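Local coordinates for protein probable ss-1,3-N-acetylglucosaminyltransferase (Staphylococcus aureus subsp. aureus N315, PDB 6H21) that is a probable glycosyltransferase with a GT-A family 2 domain, holding manganese and uridine-diphosphate-N-acetylglucosamine in its pocket, at residues L35-M47 / L109-E121. Residues are numbered along the deposited sequence; the frame is centred on the assembly and turned at random.
With MN (manganese (II) ion), chain Y; MN (manganese (II) ion), chain Z; UD1 (uridine-diphosphate-N-acetylglucosamine), chain X.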
loop_
_atom_site.group_PDB
_atom_site.type_symbol
_atom_site.label_atom_id
_atom_site.label_comp_id
_atom_site.label_asym_id
_atom_site.label_seq_id
_atom_site.Cartn_x
_atom_site.Cartn_y
_atom_site.Cartn_z
ATOM N N LEU C 35 8.244 -6.962 -51.020
ATOM C CA LEU C 35 7.666 -8.304 -50.908
ATOM C C LEU C 35 8.496 -9.359 -51.666
ATOM O O LEU C 35 8.429 -10.543 -51.318
ATOM C CB LEU C 35 6.223 -8.254 -51.423
ATOM C CG LEU C 35 5.435 -9.556 -51.308
ATOM C CD1 LEU C 35 5.379 -10.032 -49.864
ATOM C CD2 LEU C 35 4.033 -9.397 -51.868
ATOM N N HIS C 36 9.254 -8.959 -52.700
ATOM C CA HIS C 36 10.089 -9.904 -53.480
ATOM C C HIS C 36 10.980 -10.740 -52.550
ATOM O O HIS C 36 11.112 -11.970 -52.728
ATOM C CB HIS C 36 10.967 -9.174 -54.509
ATOM C CG HIS C 36 10.232 -8.739 -55.730
ATOM N ND1 HIS C 36 9.698 -9.641 -56.626
ATOM C CD2 HIS C 36 9.944 -7.507 -56.207
ATOM C CE1 HIS C 36 9.113 -8.984 -57.608
ATOM N NE2 HIS C 36 9.247 -7.672 -57.374
ATOM N N ARG C 37 11.594 -10.071 -51.575
ATOM C CA ARG C 37 12.553 -10.700 -50.694
ATOM C C ARG C 37 11.911 -11.835 -49.888
ATOM O O ARG C 37 12.509 -12.889 -49.744
ATOM C CB ARG C 37 13.143 -9.674 -49.728
ATOM C CG ARG C 37 14.312 -10.216 -48.925
ATOM C CD ARG C 37 14.959 -9.139 -48.084
ATOM N NE ARG C 37 14.098 -8.642 -47.021
ATOM C CZ ARG C 37 14.547 -8.022 -45.936
ATOM N NH1 ARG C 37 15.849 -7.877 -45.747
ATOM N NH2 ARG C 37 13.697 -7.558 -45.038
ATOM N N THR C 38 10.715 -11.588 -49.344
ATOM C CA THR C 38 10.000 -12.562 -48.513
ATOM C C THR C 38 9.563 -13.743 -49.388
ATOM O O THR C 38 9.718 -14.893 -48.996
ATOM C CB THR C 38 8.800 -11.927 -47.793
ATOM O OG1 THR C 38 9.284 -10.985 -46.831
ATOM C CG2 THR C 38 7.921 -12.948 -47.111
ATOM N N ILE C 39 9.023 -13.446 -50.576
ATOM C CA ILE C 39 8.555 -14.497 -51.465
ATOM C C ILE C 39 9.744 -15.379 -51.861
ATOM O O ILE C 39 9.626 -16.605 -51.868
ATOM C CB ILE C 39 7.805 -13.927 -52.683
ATOM C CG1 ILE C 39 6.474 -13.309 -52.259
ATOM C CG2 ILE C 39 7.602 -15.001 -53.746
ATOM C CD1 ILE C 39 5.765 -12.565 -53.363
ATOM N N SER C 40 10.872 -14.744 -52.212
ATOM C CA SER C 40 12.087 -15.462 -52.611
ATOM C C SER C 40 12.546 -16.415 -51.494
ATOM O O SER C 40 13.022 -17.524 -51.772
ATOM C CB SER C 40 13.177 -14.498 -52.995
ATOM O OG SER C 40 12.786 -13.689 -54.106
ATOM N N SER C 41 12.403 -15.988 -50.231
ATOM C CA SER C 41 12.795 -16.826 -49.095
ATOM C C SER C 41 11.913 -18.080 -49.024
ATOM O O SER C 41 12.377 -19.114 -48.562
ATOM C CB SER C 41 12.816 -16.055 -47.783
ATOM O OG SER C 41 11.540 -16.014 -47.155
ATOM N N VAL C 42 10.660 -17.989 -49.482
ATOM C CA VAL C 42 9.766 -19.158 -49.496
ATOM C C VAL C 42 10.045 -20.047 -50.715
ATOM O O VAL C 42 9.976 -21.278 -50.620
ATOM C CB VAL C 42 8.281 -18.770 -49.460
ATOM C CG1 VAL C 42 7.389 -20.007 -49.493
ATOM C CG2 VAL C 42 7.966 -17.917 -48.251
ATOM N N LEU C 43 10.337 -19.439 -51.867
ATOM C CA LEU C 43 10.526 -20.217 -53.086
ATOM C C LEU C 43 11.886 -20.932 -53.098
ATOM O O LEU C 43 12.029 -21.923 -53.822
ATOM C CB LEU C 43 10.335 -19.314 -54.309
ATOM C CG LEU C 43 8.897 -18.843 -54.520
ATOM C CD1 LEU C 43 8.754 -18.116 -55.841
ATOM C CD2 LEU C 43 7.916 -20.003 -54.445
ATOM N N ASN C 44 12.839 -20.483 -52.269
ATOM C CA ASN C 44 14.202 -21.055 -52.218
ATOM C C ASN C 44 14.341 -22.004 -51.012
ATOM O O ASN C 44 15.358 -22.025 -50.324
ATOM C CB ASN C 44 15.260 -19.943 -52.229
ATOM C CG ASN C 44 15.263 -19.135 -53.517
ATOM O OD1 ASN C 44 14.881 -19.626 -54.585
ATOM N ND2 ASN C 44 15.715 -17.889 -53.448
ATOM N N GLN C 45 13.354 -22.869 -50.798
ATOM C CA GLN C 45 13.414 -23.843 -49.697
ATOM C C GLN C 45 14.182 -25.096 -50.142
ATOM O O GLN C 45 14.197 -25.440 -51.318
ATOM C CB GLN C 45 12.003 -24.221 -49.240
ATOM C CG GLN C 45 11.304 -23.119 -48.461
ATOM C CD GLN C 45 12.020 -22.822 -47.165
ATOM O OE1 GLN C 45 12.189 -23.701 -46.320
ATOM N NE2 GLN C 45 12.459 -21.584 -47.013
ATOM N N THR C 46 14.783 -25.803 -49.179
ATOM C CA THR C 46 15.400 -27.098 -49.453
ATOM C C THR C 46 14.339 -28.169 -49.711
ATOM O O THR C 46 14.619 -29.135 -50.400
ATOM C CB THR C 46 16.307 -27.550 -48.312
ATOM O OG1 THR C 46 15.521 -27.585 -47.119
ATOM C CG2 THR C 46 17.499 -26.633 -48.168
ATOM N N MET C 47 13.135 -27.994 -49.152
ATOM C CA MET C 47 12.021 -28.889 -49.436
ATOM C C MET C 47 11.731 -28.871 -50.942
ATOM O O MET C 47 11.776 -27.820 -51.577
ATOM C CB MET C 47 10.745 -28.498 -48.691
ATOM C CG MET C 47 9.552 -29.375 -49.043
ATOM S SD MET C 47 8.123 -29.094 -47.965
ATOM C CE MET C 47 8.690 -29.895 -46.468
ATOM N N LEU C 109 3.322 -17.180 -42.365
ATOM C CA LEU C 109 4.430 -16.291 -42.642
ATOM C C LEU C 109 3.870 -14.883 -42.832
ATOM O O LEU C 109 2.987 -14.686 -43.634
ATOM C CB LEU C 109 5.150 -16.778 -43.901
ATOM C CG LEU C 109 6.195 -15.832 -44.483
ATOM C CD1 LEU C 109 7.360 -15.620 -43.519
ATOM C CD2 LEU C 109 6.686 -16.355 -45.818
ATOM N N ASP C 110 4.409 -13.915 -42.088
ATOM C CA ASP C 110 4.063 -12.515 -42.311
ATOM C C ASP C 110 4.879 -12.006 -43.509
ATOM O O ASP C 110 6.014 -12.467 -43.747
ATOM C CB ASP C 110 4.222 -11.697 -41.025
ATOM C CG ASP C 110 3.209 -12.055 -39.948
ATOM O OD1 ASP C 110 2.209 -12.752 -40.269
ATOM O OD2 ASP C 110 3.412 -11.625 -38.795
ATOM N N SER C 111 4.277 -11.061 -44.243
ATOM C CA SER C 111 4.735 -10.571 -45.538
ATOM C C SER C 111 6.045 -9.775 -45.439
ATOM O O SER C 111 6.648 -9.469 -46.460
ATOM C CB SER C 111 3.665 -9.727 -46.183
ATOM O OG SER C 111 3.290 -8.672 -45.318
ATOM N N ASP C 112 6.477 -9.433 -44.225
ATOM C CA ASP C 112 7.701 -8.662 -44.032
ATOM C C ASP C 112 8.851 -9.535 -43.485
ATOM O O ASP C 112 9.959 -9.042 -43.334
ATOM C CB ASP C 112 7.444 -7.450 -43.121
ATOM C CG ASP C 112 6.879 -7.795 -41.751
ATOM O OD1 ASP C 112 6.509 -8.972 -41.536
ATOM O OD2 ASP C 112 6.809 -6.887 -40.887
ATOM N N ASP C 113 8.605 -10.816 -43.182
ATOM C CA ASP C 113 9.623 -11.686 -42.493
ATOM C C ASP C 113 10.300 -12.612 -43.521
ATOM O O ASP C 113 10.000 -12.542 -44.709
ATOM C CB ASP C 113 8.980 -12.464 -41.339
ATOM C CG ASP C 113 8.409 -11.587 -40.225
ATOM O OD1 ASP C 113 8.916 -10.468 -40.038
ATOM O OD2 ASP C 113 7.438 -12.042 -39.566
ATOM N N LEU C 114 11.248 -13.442 -43.071
ATOM C CA LEU C 114 12.080 -14.288 -43.952
ATOM C C LEU C 114 12.159 -15.706 -43.372
ATOM O O LEU C 114 12.361 -15.869 -42.169
ATOM C CB LEU C 114 13.492 -13.705 -44.047
ATOM C CG LEU C 114 13.600 -12.260 -44.523
ATOM C CD1 LEU C 114 15.024 -11.735 -44.337
ATOM C CD2 LEU C 114 13.169 -12.153 -45.976
ATOM N N LEU C 115 11.992 -16.715 -44.235
ATOM C CA LEU C 115 12.264 -18.110 -43.870
ATOM C C LEU C 115 13.737 -18.439 -44.148
ATOM O O LEU C 115 14.293 -18.049 -45.177
ATOM C CB LEU C 115 11.366 -19.043 -44.688
ATOM C CG LEU C 115 9.885 -19.054 -44.331
ATOM C CD1 LEU C 115 9.183 -20.200 -45.040
ATOM C CD2 LEU C 115 9.684 -19.158 -42.823
ATOM N N HIS C 116 14.363 -19.166 -43.219
ATOM C CA HIS C 116 15.587 -19.904 -43.498
ATOM C C HIS C 116 15.290 -20.924 -44.611
ATOM O O HIS C 116 14.202 -21.479 -44.680
ATOM C CB HIS C 116 16.091 -20.527 -42.191
ATOM C CG HIS C 116 17.479 -21.054 -42.246
ATOM N ND1 HIS C 116 17.792 -22.226 -42.908
ATOM C CD2 HIS C 116 18.628 -20.597 -41.705
ATOM C CE1 HIS C 116 19.087 -22.452 -42.791
ATOM N NE2 HIS C 116 19.618 -21.470 -42.043
ATOM N N GLU C 117 16.272 -21.184 -45.482
ATOM C CA GLU C 117 16.076 -22.108 -46.628
ATOM C C GLU C 117 15.712 -23.522 -46.145
ATOM O O GLU C 117 15.058 -24.256 -46.881
ATOM C CB GLU C 117 17.298 -22.125 -47.560
ATOM C CG GLU C 117 18.578 -22.664 -46.927
ATOM C CD GLU C 117 19.790 -22.708 -47.859
ATOM O OE1 GLU C 117 19.783 -22.016 -48.904
ATOM O OE2 GLU C 117 20.753 -23.427 -47.541
ATOM N N ARG C 118 16.107 -23.891 -44.920
ATOM C CA ARG C 118 15.869 -25.241 -44.380
ATOM C C ARG C 118 14.567 -25.337 -43.570
ATOM O O ARG C 118 14.211 -26.453 -43.124
ATOM C CB ARG C 118 17.023 -25.667 -43.471
ATOM C CG ARG C 118 18.359 -25.797 -44.182
ATOM C CD ARG C 118 19.451 -26.232 -43.222
ATOM N NE ARG C 118 19.109 -27.533 -42.654
ATOM C CZ ARG C 118 19.488 -28.712 -43.151
ATOM N NH1 ARG C 118 20.400 -28.784 -44.109
ATOM N NH2 ARG C 118 18.958 -29.817 -42.664
ATOM N N ALA C 119 13.863 -24.206 -43.404
ATOM C CA ALA C 119 12.719 -24.086 -42.499
ATOM C C ALA C 119 11.685 -25.186 -42.747
ATOM O O ALA C 119 11.378 -25.939 -41.837
ATOM C CB ALA C 119 12.080 -22.718 -42.608
ATOM N N LEU C 120 11.124 -25.253 -43.958
ATOM C CA LEU C 120 9.968 -26.124 -44.177
ATOM C C LEU C 120 10.386 -27.593 -44.029
ATOM O O LEU C 120 9.679 -28.364 -43.398
ATOM C CB LEU C 120 9.346 -25.856 -45.551
ATOM C CG LEU C 120 8.707 -24.481 -45.769
ATOM C CD1 LEU C 120 7.849 -24.497 -47.023
ATOM C CD2 LEU C 120 7.876 -24.044 -44.566
ATOM N N GLU C 121 11.545 -27.954 -44.594
ATOM C CA GLU C 121 12.023 -29.354 -44.624
ATOM C C GLU C 121 12.312 -29.842 -43.196
ATOM O O GLU C 121 11.805 -30.881 -42.795
ATOM C CB GLU C 121 13.248 -29.490 -45.537
ATOM C CG GLU C 121 13.811 -30.909 -45.624
ATOM C CD GLU C 121 13.106 -31.902 -46.547
ATOM O OE1 GLU C 121 11.990 -31.592 -47.058
ATOM O OE2 GLU C 121 13.686 -32.994 -46.783
HETATM MN MN MN Y . 5.969 -8.317 -39.398
HETATM MN MN MN Z . 6.784 -4.500 -40.630
HETATM C "C1'" UD1 X . 2.814 -8.256 -35.204
HETATM C "C2'" UD1 X . 3.322 -9.398 -34.319
HETATM C "C3'" UD1 X . 3.317 -10.707 -35.107
HETATM C "C4'" UD1 X . 1.923 -10.952 -35.681
HETATM C "C5'" UD1 X . 1.386 -9.728 -36.428
HETATM C "C6'" UD1 X . -0.060 -9.924 -36.896
HETATM C "C7'" UD1 X . 4.954 -8.783 -32.573
HETATM C "C8'" UD1 X . 6.411 -8.547 -32.274
HETATM N "N2'" UD1 X . 4.666 -9.109 -33.835
HETATM O "O1'" UD1 X . 3.699 -8.152 -36.324
HETATM O "O3'" UD1 X . 3.712 -11.794 -34.256
HETATM O "O4'" UD1 X . 1.988 -12.061 -36.578
HETATM O "O5'" UD1 X . 1.477 -8.533 -35.626
HETATM O "O6'" UD1 X . -0.924 -10.314 -35.832
HETATM O "O7'" UD1 X . 4.096 -8.691 -31.712
HETATM N N1 UD1 X . -1.843 -7.426 -42.842
HETATM C C2 UD1 X . -3.096 -7.719 -43.411
HETATM N N3 UD1 X . -4.045 -6.796 -43.506
HETATM C C4 UD1 X . -3.837 -5.559 -43.072
HETATM C C5 UD1 X . -2.609 -5.222 -42.500
HETATM C C6 UD1 X . -1.604 -6.183 -42.381
HETATM O O2 UD1 X . -3.353 -8.855 -43.832
HETATM O O4 UD1 X . -4.766 -4.731 -43.204
HETATM C C1B UD1 X . -0.867 -8.513 -42.766
HETATM C C2B UD1 X . 0.543 -8.116 -43.169
HETATM O "O2'" UD1 X . 0.677 -8.074 -44.585
HETATM C C3B UD1 X . 1.362 -9.212 -42.506
HETATM C C4B UD1 X . 0.554 -9.566 -41.259
HETATM O O4B UD1 X . -0.760 -9.012 -41.434
HETATM O O3B UD1 X . 1.463 -10.357 -43.362
HETATM C C5B UD1 X . 1.150 -8.987 -39.989
HETATM O O5B UD1 X . 1.497 -7.630 -40.227
HETATM P PA UD1 X . 2.914 -7.027 -39.796
HETATM O O1A UD1 X . 2.893 -5.600 -40.241
HETATM O O2A UD1 X . 4.075 -7.953 -40.150
HETATM O O3A UD1 X . 2.728 -7.046 -38.222
HETATM P PB UD1 X . 3.916 -6.828 -37.180
HETATM O O1B UD1 X . 3.580 -5.623 -36.358
HETATM O O2B UD1 X . 5.290 -6.906 -37.830
HETATM O O HOH W 1 10.768 -7.169 -44.982
HETATM O O HOH W 2 14.924 -19.180 -48.104
HETATM O O HOH W 3 13.049 -26.268 -46.475
HETATM O O HOH W 4 5.628 -10.309 -38.399
HETATM O O HOH W 5 7.990 -8.512 -38.641
#
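Gln45, just past the end of helix 35-43, lays its side-chain amide against the turn His116-Ala119. Its chain bends about CB-CG (chi2 -64°), which swings the amide back toward the helix. There NE2 donates to Ser41 O at 2.9 Å and to His116 O at 2.9 Å. At the other end of the amide, OE1 accepts a nearly straight bond from Leu120 N (3.0 Å, 176°), in the first turn of helix 119-129. A water also donates to OE1. Three protein bonds thus hold the amide and fix which end is oxygen. One backbone bond follows, from Thr46 N to Glu117 O at 2.8 Å. Thr46 OG1 rests 3.4 Å from Glu121 CB, the two side chains crossing at about a right angle. Met47 curls its CE to 3.6 Å from Leu120 O.

Thr38 and Ser41 face the other segment from the helix. Thr38 OG1 lies 2.7 Å from Asp113 O and 3.1 Å from Ser111 O, both within reach of its one proton. Ser41 OG accepts from Leu115 N and donates to Thr38 O. Leu114 CD1 sits over one face of the Arg37 guanidinium, which also pairs with Glu142.

Asp110 and Asp112 fit the DxD motif of GT-A enzymes: Asp112 binds both manganese ions, and Asp110 OD2 accepts from O4' of uridine-diphosphate-N-acetylglucosamine. Thr38 meets the backbone on either side of Asp112, so the helix packs against the metal-binding loop. Strand 22-28 lies against Thr38, Leu109 and Leu120, strand 114-115 pairs antiparallel with 222-225, and Tyr52 of strand 52-58 touches Gln45, Met47 and Leu120.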